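PDB 6Z16: multisubunit Na+/H+ antiporter, D subunit, which probably takes part in proton translocation as one of the membrane-embedded, antiporter-like subunits of a multisubunit Na+/H+ exchanger related to respiratory complex I. Local coordinates for residues Ile375-Leu380 against Ser421-Phe426; Asp194-Leu199 against Leu262-Asp267. All blocks are in the same frame, centred on the assembly; numbering follows the deposited sequence.

Contact 1. Residues Ile375-Leu380 against Ser421-Phe426; sequences IAALSL and SVMKIF. With PTY (phosphatidylethanolamine), chain S.
The helical turns around A377 and V422 lie side by side and nearly antiparallel, the axes of 375-380 and 421-426 running at 169° to each other and 9.5 Å apart at closest approach. A377 and V422 face each other at the middle, their CA atoms 5.8 Å apart, a close spacing consistent with the small side chain of the alanine: A377 CB rests 3.7 Å from V422 CG2. The two branches of V422 divide the work. With chi1 at -65°, CG1 stands anti to the carbonyl carbon and meets L380 CD2 at 3.7 Å, while CG2 turns to A377. Farther along 421-426, the M423 chain bends at chi2 and chi3, and its terminal CE lies 3.8 Å from L378 CD2, the two side chains crossing obliquely. Both segments lie on helices, 367-381 and 405-429, that largely coincide with predicted membrane spans, in a family that shares its helical membrane fold with the antiporter-like subunits of complex I. Every residue in the contact is buried and apolar, and the closest approaches are between methyl groups. L378 and M423 also touch I171 and M194 of a neighbouring subunit. On the lipid side of 375-380, I375 CD1 approaches C37 of an acyl chain of phosphatidylethanolamine at 3.7 Å. L380, for its part, also packs on L340 of helix 320-351.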
ATOM      1  N   ILE D 375      11.377  47.308 -67.790  1.00 19.19           N
ATOM      2  CA  ILE D 375      12.579  46.487 -67.653  1.00 24.94           C
ATOM      3  C   ILE D 375      12.231  45.061 -67.225  1.00 35.89           C
ATOM      4  O   ILE D 375      12.866  44.099 -67.679  1.00 33.54           O
ATOM      5  CB  ILE D 375      13.565  47.169 -66.687  1.00 32.87           C
ATOM      6  CG1 ILE D 375      13.969  48.529 -67.240  1.00 41.69           C
ATOM      7  CG2 ILE D 375      14.828  46.349 -66.483  1.00 30.34           C
ATOM      8  CD1 ILE D 375      14.658  48.457 -68.582  1.00 43.92           C
ATOM      9  N   ALA D 376      11.183  44.892 -66.410  1.00 42.45           N
ATOM     10  CA  ALA D 376      10.755  43.556 -66.000  1.00 43.38           C
ATOM     11  C   ALA D 376      10.200  42.754 -67.171  1.00 41.71           C
ATOM     12  O   ALA D 376      10.481  41.557 -67.299  1.00 36.09           O
ATOM     13  CB  ALA D 376       9.713  43.663 -64.891  1.00 47.61           C
ATOM     14  N   ALA D 377       9.442  43.411 -68.053  1.00 40.06           N
ATOM     15  CA  ALA D 377       8.907  42.764 -69.246  1.00 43.88           C
ATOM     16  C   ALA D 377      10.017  42.341 -70.199  1.00 38.70           C
ATOM     17  O   ALA D 377      10.026  41.206 -70.700  1.00 34.05           O
ATOM     18  CB  ALA D 377       7.939  43.713 -69.946  1.00 50.95           C
ATOM     19  N   LEU D 378      10.973  43.242 -70.450  1.00 42.19           N
ATOM     20  CA  LEU D 378      12.069  42.899 -71.350  1.00 39.96           C
ATOM     21  C   LEU D 378      12.992  41.847 -70.750  1.00 40.32           C
ATOM     22  O   LEU D 378      13.628  41.094 -71.491  1.00 36.77           O
ATOM     23  CB  LEU D 378      12.874  44.140 -71.713  1.00 34.26           C
ATOM     24  CG  LEU D 378      12.180  45.252 -72.482  1.00 34.08           C
ATOM     25  CD1 LEU D 378      13.172  46.364 -72.672  1.00 42.81           C
ATOM     26  CD2 LEU D 378      11.660  44.757 -73.807  1.00 31.31           C
ATOM     27  N   SER D 379      13.082  41.775 -69.424  1.00 43.84           N
ATOM     28  CA  SER D 379      13.866  40.717 -68.807  1.00 42.64           C
ATOM     29  C   SER D 379      13.131  39.388 -68.813  1.00 46.66           C
ATOM     30  O   SER D 379      13.771  38.331 -68.833  1.00 44.58           O
ATOM     31  CB  SER D 379      14.229  41.110 -67.382  1.00 36.22           C
ATOM     32  OG  SER D 379      13.056  41.269 -66.614  1.00 37.76           O
ATOM     33  N   LEU D 380      11.798  39.424 -68.781  1.00 54.45           N
ATOM     34  CA  LEU D 380      11.018  38.203 -68.931  1.00 50.66           C
ATOM     35  C   LEU D 380      11.173  37.619 -70.326  1.00 51.95           C
ATOM     36  O   LEU D 380      11.289  36.397 -70.482  1.00 47.71           O
ATOM     37  CB  LEU D 380       9.547  38.485 -68.643  1.00 46.53           C
ATOM     38  CG  LEU D 380       8.679  37.233 -68.717  1.00 58.43           C
ATOM     39  CD1 LEU D 380       9.067  36.274 -67.610  1.00 67.69           C
ATOM     40  CD2 LEU D 380       7.206  37.538 -68.693  1.00 60.99           C
ATOM     41  N   SER D 421       2.625  39.599 -74.892  1.00 32.34           N
ATOM     42  CA  SER D 421       1.636  39.665 -73.811  1.00 29.20           C
ATOM     43  C   SER D 421       2.004  40.719 -72.761  1.00 36.90           C
ATOM     44  O   SER D 421       1.182  41.594 -72.415  1.00 35.86           O
ATOM     45  CB  SER D 421       1.495  38.289 -73.174  1.00 28.00           C
ATOM     46  OG  SER D 421       2.714  37.882 -72.589  1.00 41.37           O
ATOM     47  N   VAL D 422       3.247  40.680 -72.265  1.00 34.12           N
ATOM     48  CA  VAL D 422       3.606  41.652 -71.231  1.00 33.31           C
ATOM     49  C   VAL D 422       3.729  43.068 -71.803  1.00 31.90           C
ATOM     50  O   VAL D 422       3.393  44.054 -71.127  1.00 35.62           O
ATOM     51  CB  VAL D 422       4.880  41.209 -70.492  1.00 50.87           C
ATOM     52  CG1 VAL D 422       4.603  39.936 -69.743  1.00 52.09           C
ATOM     53  CG2 VAL D 422       6.016  40.994 -71.453  1.00 61.92           C
ATOM     54  N   MET D 423       4.130  43.207 -73.064  1.00 33.41           N
ATOM     55  CA  MET D 423       4.192  44.533 -73.642  1.00 33.17           C
ATOM     56  C   MET D 423       2.812  45.037 -74.029  1.00 38.03           C
ATOM     57  O   MET D 423       2.622  46.246 -74.130  1.00 46.56           O
ATOM     58  CB  MET D 423       5.127  44.529 -74.846  1.00 58.50           C
ATOM     59  CG  MET D 423       5.639  45.895 -75.234  1.00 76.63           C
ATOM     60  SD  MET D 423       6.580  46.590 -73.871  1.00 75.56           S
ATOM     61  CE  MET D 423       7.960  45.456 -73.840  1.00 69.62           C
ATOM     62  N   LYS D 424       1.847  44.140 -74.226  1.00 44.42           N
ATOM     63  CA  LYS D 424       0.456  44.551 -74.336  1.00 46.53           C
ATOM     64  C   LYS D 424      -0.016  45.200 -73.049  1.00 43.31           C
ATOM     65  O   LYS D 424      -0.694  46.240 -73.089  1.00 41.85           O
ATOM     66  CB  LYS D 424      -0.409  43.341 -74.679  1.00 50.72           C
ATOM     67  CG  LYS D 424      -1.897  43.596 -74.697  1.00 65.84           C
ATOM     68  CD  LYS D 424      -2.625  42.347 -75.146  1.00 69.59           C
ATOM     69  CE  LYS D 424      -2.523  41.262 -74.100  1.00 60.19           C
ATOM     70  NZ  LYS D 424      -3.302  40.065 -74.488  1.00 52.43           N
ATOM     71  N   ILE D 425       0.373  44.619 -71.902  1.00 45.52           N
ATOM     72  CA  ILE D 425       0.088  45.257 -70.606  1.00 48.37           C
ATOM     73  C   ILE D 425       0.725  46.642 -70.533  1.00 42.38           C
ATOM     74  O   ILE D 425       0.066  47.627 -70.171  1.00 35.90           O
ATOM     75  CB  ILE D 425       0.563  44.385 -69.431  1.00 46.20           C
ATOM     76  CG1 ILE D 425      -0.169  43.056 -69.382  1.00 52.32           C
ATOM     77  CG2 ILE D 425       0.331  45.106 -68.116  1.00 19.53           C
ATOM     78  CD1 ILE D 425       0.427  42.104 -68.377  1.00 44.46           C
ATOM     79  N   PHE D 426       2.006  46.738 -70.913  1.00 43.55           N
ATOM     80  CA  PHE D 426       2.729  48.009 -70.807  1.00 35.75           C
ATOM     81  C   PHE D 426       2.177  49.077 -71.748  1.00 25.89           C
ATOM     82  O   PHE D 426       1.999  50.229 -71.346  1.00 22.80           O
ATOM     83  CB  PHE D 426       4.218  47.801 -71.078  1.00 34.41           C
ATOM     84  CG  PHE D 426       5.012  49.077 -71.079  1.00 46.89           C
ATOM     85  CD1 PHE D 426       5.285  49.736 -69.898  1.00 46.96           C
ATOM     86  CD2 PHE D 426       5.490  49.616 -72.263  1.00 52.49           C
ATOM     87  CE1 PHE D 426       6.004  50.913 -69.893  1.00 51.07           C
ATOM     88  CE2 PHE D 426       6.212  50.791 -72.264  1.00 43.08           C
ATOM     89  CZ  PHE D 426       6.471  51.436 -71.076  1.00 46.92           C
TER
HETATM   90  C1  PTY S 905      13.152  59.898 -67.251  1.00104.06           C
HETATM   91  C2  PTY S 905       9.427  64.022 -63.719  1.00136.19           C
HETATM   92  C3  PTY S 905       8.687  63.038 -64.651  1.00137.73           C
HETATM   93  O4  PTY S 905      14.049  58.792 -67.498  1.00 95.90           O
HETATM   94  C5  PTY S 905      11.105  60.526 -65.958  1.00114.47           C
HETATM   95  C6  PTY S 905      12.078  59.432 -66.306  1.00112.52           C
HETATM   96  O7  PTY S 905      12.715  58.989 -65.065  1.00104.54           O
HETATM   97  C8  PTY S 905      12.148  57.962 -64.412  1.00 99.17           C
HETATM   98  O10 PTY S 905      11.140  57.418 -64.766  1.00111.04           O
HETATM   99  C11 PTY S 905      12.941  57.574 -63.204  1.00 78.33           C
HETATM  100  C12 PTY S 905      13.240  56.083 -63.174  1.00 68.30           C
HETATM  101  C13 PTY S 905      14.022  55.621 -64.384  1.00 61.30           C
HETATM  102  C14 PTY S 905      14.269  54.124 -64.427  1.00 68.48           C
HETATM  103  C15 PTY S 905      15.060  53.687 -65.646  1.00 84.10           C
HETATM  104  C16 PTY S 905      14.849  52.234 -66.032  1.00109.43           C
HETATM  105  C17 PTY S 905      15.916  51.274 -65.535  1.00129.80           C
HETATM  106  C18 PTY S 905      17.121  51.143 -66.458  1.00133.67           C
HETATM  107  C19 PTY S 905      17.986  49.930 -66.146  1.00136.30           C
HETATM  108  C20 PTY S 905      19.144  49.710 -67.105  1.00132.33           C
HETATM  109  C21 PTY S 905      20.017  48.519 -66.739  1.00121.93           C
HETATM  110  C22 PTY S 905      21.361  48.496 -67.449  1.00122.71           C
HETATM  111  C23 PTY S 905      22.422  47.695 -66.711  1.00122.63           C
HETATM  112  C24 PTY S 905      23.767  47.619 -67.420  1.00128.85           C
HETATM  113  C25 PTY S 905      24.507  48.942 -67.542  1.00134.23           C
HETATM  114  C26 PTY S 905      25.832  48.813 -68.282  1.00134.65           C
HETATM  115  C27 PTY S 905      26.574  50.124 -68.504  1.00128.98           C
HETATM  116  C28 PTY S 905      27.850  49.953 -69.313  1.00119.12           C
HETATM  117  C29 PTY S 905      28.684  51.207 -69.396  1.00104.29           C
HETATM  118  C30 PTY S 905      13.851  58.098 -68.616  1.00 89.56           C
HETATM  119  C31 PTY S 905      14.873  57.012 -68.775  1.00 76.60           C
HETATM  120  O30 PTY S 905      12.968  58.327 -69.393  1.00 89.52           O
HETATM  121  C32 PTY S 905      14.286  55.610 -68.728  1.00 66.48           C
HETATM  122  C33 PTY S 905      13.674  55.181 -70.042  1.00 56.94           C
HETATM  123  C34 PTY S 905      14.620  54.419 -70.951  1.00 64.13           C
HETATM  124  C35 PTY S 905      14.843  52.967 -70.567  1.00 60.87           C
HETATM  125  C36 PTY S 905      15.669  52.209 -71.593  1.00 51.23           C
HETATM  126  C37 PTY S 905      15.897  50.739 -71.279  1.00 56.00           C
HETATM  127  C38 PTY S 905      16.663  50.013 -72.370  1.00 60.67           C
HETATM  128  C39 PTY S 905      16.749  48.506 -72.188  1.00 84.77           C
HETATM  129  C40 PTY S 905      17.629  48.054 -71.035  1.00120.13           C
HETATM  130  C41 PTY S 905      19.098  48.414 -71.194  1.00136.15           C
HETATM  131  P1  PTY S 905       9.130  61.944 -67.056  1.00136.02           P
HETATM  132  O11 PTY S 905       9.518  62.880 -65.826  1.00139.51           O
HETATM  133  O12 PTY S 905       7.839  61.224 -66.673  1.00124.22           O
HETATM  134  O13 PTY S 905       9.066  62.711 -68.319  1.00133.03           O
HETATM  135  O14 PTY S 905      10.285  60.832 -67.103  1.00121.66           O
HETATM  136  N1  PTY S 905       9.934  63.293 -62.555  1.00135.39           N

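Contact 2. Residues Asp194-Leu199 against Leu262-Asp267; sequences DRINAL and LLFTHD
N197, near the end of helix 189-198, reaches across to T265 and H266 in the loop that follows helix 249-263. Its CB lies 4.1 Å from H266 CE1, beside the imidazole. CG, anti to the carbonyl carbon of N197 (chi1 -70°), comes 4.0 Å from T265 OG1. At the tip, OD1 receives a weak hydrogen bond, 3.2 Å long, from H266 ND1. The bond is bent to 127° at the hydrogen, although the oxygen sits at the edge of the imidazole, in its plane. The amide plane is turned 53° from the ring. T265 OG1 is 3.0 Å from the same N197 OD1, and the side chains of N197 and T265 cross at about a right angle. An alanine in place of N197 would probably leave H266 ND1 without this acceptor and the imidazole freer to turn. One residue earlier, I196 rests its CG2 against the backbone carbonyl of L263, 3.5 Å from L263 O. The apolar pairing comes from its CD1, which lies within 3.8 Å of F264 CE1, obliquely to the ring. F264 also packs on A209 and F212 of helix 203-219, and L205 of that helix packs on I196. The contact thus joins the end of helix 189-198 to the turn between helices 249-263 and 268-292. Its chemistry changes with depth: I196, L263 and F264 are buried, whereas N197 and T265 are partly exposed and H266 is exposed, so the weak polar link lies where solvent could compete for it.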
ATOM      1  N   ASP D 194      20.685   2.884 -57.390  1.00 31.32           N
ATOM      2  CA  ASP D 194      21.591   1.759 -57.617  1.00 41.58           C
ATOM      3  C   ASP D 194      20.819   0.482 -57.943  1.00 40.14           C
ATOM      4  O   ASP D 194      21.223  -0.298 -58.818  1.00 40.66           O
ATOM      5  CB  ASP D 194      22.470   1.561 -56.383  1.00 54.57           C
ATOM      6  CG  ASP D 194      23.671   0.667 -56.641  1.00 79.14           C
ATOM      7  OD1 ASP D 194      23.866   0.207 -57.785  1.00 80.51           O
ATOM      8  OD2 ASP D 194      24.434   0.424 -55.684  1.00 85.39           O
ATOM      9  N   ARG D 195      19.687   0.266 -57.272  1.00 36.47           N
ATOM     10  CA  ARG D 195      18.919  -0.949 -57.521  1.00 27.34           C
ATOM     11  C   ARG D 195      18.201  -0.913 -58.865  1.00 31.89           C
ATOM     12  O   ARG D 195      18.103  -1.945 -59.535  1.00 38.23           O
ATOM     13  CB  ARG D 195      17.924  -1.196 -56.394  1.00 14.66           C
ATOM     14  CG  ARG D 195      18.567  -1.742 -55.142  1.00 12.38           C
ATOM     15  CD  ARG D 195      17.531  -2.170 -54.129  1.00  9.73           C
ATOM     16  NE  ARG D 195      18.140  -2.879 -53.014  1.00 15.30           N
ATOM     17  CZ  ARG D 195      17.458  -3.444 -52.032  1.00 22.99           C
ATOM     18  NH1 ARG D 195      16.137  -3.401 -52.038  1.00 26.12           N
ATOM     19  NH2 ARG D 195      18.097  -4.076 -51.065  1.00 21.43           N
ATOM     20  N   ILE D 196      17.681   0.249 -59.269  1.00 27.63           N
ATOM     21  CA  ILE D 196      17.090   0.397 -60.595  1.00 27.56           C
ATOM     22  C   ILE D 196      18.148   0.219 -61.679  1.00 35.90           C
ATOM     23  O   ILE D 196      17.907  -0.448 -62.691  1.00 35.01           O
ATOM     24  CB  ILE D 196      16.365   1.752 -60.699  1.00 20.48           C
ATOM     25  CG1 ILE D 196      15.058   1.726 -59.918  1.00 22.55           C
ATOM     26  CG2 ILE D 196      16.091   2.148 -62.128  1.00 29.78           C
ATOM     27  CD1 ILE D 196      14.397   3.071 -59.832  1.00 29.03           C
ATOM     28  N   ASN D 197      19.354   0.745 -61.464  1.00 40.24           N
ATOM     29  CA  ASN D 197      20.414   0.500 -62.436  1.00 44.74           C
ATOM     30  C   ASN D 197      20.947  -0.929 -62.401  1.00 49.35           C
ATOM     31  O   ASN D 197      21.675  -1.316 -63.319  1.00 51.95           O
ATOM     32  CB  ASN D 197      21.558   1.487 -62.226  1.00 54.39           C
ATOM     33  CG  ASN D 197      21.183   2.896 -62.619  1.00 69.88           C
ATOM     34  OD1 ASN D 197      20.517   3.111 -63.630  1.00 68.15           O
ATOM     35  ND2 ASN D 197      21.609   3.868 -61.825  1.00 73.43           N
ATOM     36  N   ALA D 198      20.612  -1.721 -61.377  1.00 55.24           N
ATOM     37  CA  ALA D 198      20.971  -3.137 -61.400  1.00 56.14           C
ATOM     38  C   ALA D 198      19.971  -4.007 -62.158  1.00 53.08           C
ATOM     39  O   ALA D 198      20.310  -5.140 -62.508  1.00 50.70           O
ATOM     40  CB  ALA D 198      21.127  -3.673 -59.979  1.00 58.27           C
ATOM     41  N   LEU D 199      18.753  -3.524 -62.403  1.00 56.75           N
ATOM     42  CA  LEU D 199      17.757  -4.257 -63.193  1.00 65.68           C
ATOM     43  C   LEU D 199      17.058  -3.330 -64.188  1.00 79.98           C
ATOM     44  O   LEU D 199      15.841  -3.362 -64.360  1.00 82.73           O
ATOM     45  CB  LEU D 199      16.757  -4.985 -62.287  1.00 59.21           C
ATOM     46  CG  LEU D 199      16.013  -4.421 -61.065  1.00 55.85           C
ATOM     47  CD1 LEU D 199      14.774  -3.595 -61.341  1.00 46.74           C
ATOM     48  CD2 LEU D 199      15.613  -5.605 -60.221  1.00 41.36           C
ATOM     49  N   LEU D 262      18.591  11.152 -61.872  1.00 45.22           N
ATOM     50  CA  LEU D 262      19.110  10.274 -60.832  1.00 47.18           C
ATOM     51  C   LEU D 262      18.584   8.853 -60.922  1.00 51.48           C
ATOM     52  O   LEU D 262      19.372   7.900 -60.882  1.00 48.43           O
ATOM     53  CB  LEU D 262      18.783  10.858 -59.454  1.00 42.92           C
ATOM     54  CG  LEU D 262      19.241  10.027 -58.262  1.00 36.85           C
ATOM     55  CD1 LEU D 262      20.738   9.844 -58.276  1.00 34.41           C
ATOM     56  CD2 LEU D 262      18.803  10.716 -57.008  1.00 28.39           C
ATOM     57  N   LEU D 263      17.271   8.677 -61.039  1.00 50.02           N
ATOM     58  CA  LEU D 263      16.668   7.365 -60.850  1.00 45.51           C
ATOM     59  C   LEU D 263      16.567   6.594 -62.161  1.00 43.72           C
ATOM     60  O   LEU D 263      17.127   5.503 -62.294  1.00 40.18           O
ATOM     61  CB  LEU D 263      15.286   7.524 -60.211  1.00 49.57           C
ATOM     62  CG  LEU D 263      15.295   8.259 -58.869  1.00 49.77           C
ATOM     63  CD1 LEU D 263      13.893   8.426 -58.313  1.00 34.75           C
ATOM     64  CD2 LEU D 263      16.206   7.567 -57.881  1.00 47.68           C
ATOM     65  N   PHE D 264      15.869   7.158 -63.140  1.00 48.94           N
ATOM     66  CA  PHE D 264      15.507   6.449 -64.360  1.00 46.84           C
ATOM     67  C   PHE D 264      16.434   6.897 -65.481  1.00 40.40           C
ATOM     68  O   PHE D 264      16.217   7.939 -66.102  1.00 35.79           O
ATOM     69  CB  PHE D 264      14.044   6.703 -64.697  1.00 60.53           C
ATOM     70  CG  PHE D 264      13.103   6.312 -63.599  1.00 86.76           C
ATOM     71  CD1 PHE D 264      12.831   4.984 -63.336  1.00117.76           C
ATOM     72  CD2 PHE D 264      12.485   7.278 -62.832  1.00 90.82           C
ATOM     73  CE1 PHE D 264      11.972   4.629 -62.317  1.00 99.43           C
ATOM     74  CE2 PHE D 264      11.620   6.929 -61.814  1.00 97.28           C
ATOM     75  CZ  PHE D 264      11.366   5.605 -61.559  1.00 97.51           C
ATOM     76  N   THR D 265      17.468   6.104 -65.743  1.00 56.93           N
ATOM     77  CA  THR D 265      18.424   6.385 -66.805  1.00 64.60           C
ATOM     78  C   THR D 265      18.432   5.347 -67.915  1.00 67.81           C
ATOM     79  O   THR D 265      18.677   5.708 -69.066  1.00 71.36           O
ATOM     80  CB  THR D 265      19.851   6.500 -66.242  1.00 56.95           C
ATOM     81  OG1 THR D 265      20.249   5.245 -65.683  1.00 55.60           O
ATOM     82  CG2 THR D 265      19.924   7.575 -65.167  1.00 41.84           C
ATOM     83  N   HIS D 266      18.191   4.075 -67.606  1.00 72.16           N
ATOM     84  CA  HIS D 266      18.042   3.064 -68.642  1.00 76.14           C
ATOM     85  C   HIS D 266      16.730   3.249 -69.391  1.00 73.76           C
ATOM     86  O   HIS D 266      15.729   3.699 -68.823  1.00 72.47           O
ATOM     87  CB  HIS D 266      18.087   1.665 -68.043  1.00 81.49           C
ATOM     88  CG  HIS D 266      19.447   1.236 -67.603  1.00 97.05           C
ATOM     89  ND1 HIS D 266      19.965   1.553 -66.367  1.00111.24           N
ATOM     90  CD2 HIS D 266      20.388   0.487 -68.223  1.00102.33           C
ATOM     91  CE1 HIS D 266      21.174   1.033 -66.253  1.00116.06           C
ATOM     92  NE2 HIS D 266      21.452   0.379 -67.365  1.00113.42           N
ATOM     93  N   ASP D 267      16.750   2.865 -70.671  1.00 74.47           N
ATOM     94  CA  ASP D 267      15.641   3.013 -71.618  1.00 83.82           C
ATOM     95  C   ASP D 267      15.153   4.461 -71.660  1.00 69.43           C
ATOM     96  O   ASP D 267      13.998   4.779 -71.372  1.00 67.16           O
ATOM     97  CB  ASP D 267      14.505   2.035 -71.299  1.00112.41           C
ATOM     98  CG  ASP D 267      14.904   0.589 -71.537  1.00126.70           C
ATOM     99  OD1 ASP D 267      15.762   0.347 -72.411  1.00125.52           O
ATOM    100  OD2 ASP D 267      14.368  -0.303 -70.849  1.00130.15           O
TER

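Contact 2 comes first along the chain and closes before contact 1 opens, so the two follow in series. Their centres lie 43 Å apart, on opposite sides of the chain's centre, and their nearest atoms remain about 27 Å from each other. They share no helix: contact 2 ties helix 189-198 to the end of helix 249-263 and the loop after it, while contact 1 pairs helices 367-381 and 405-429. Helices 268-292, 296-315 and 320-351 come between them in sequence, and the last two also pack against contact 1. L378 and M423 of contact 1 touch another subunit, and beside contact 2 R195, A198 and L199 do so, so this chain meets other chains of the assembly near both sites.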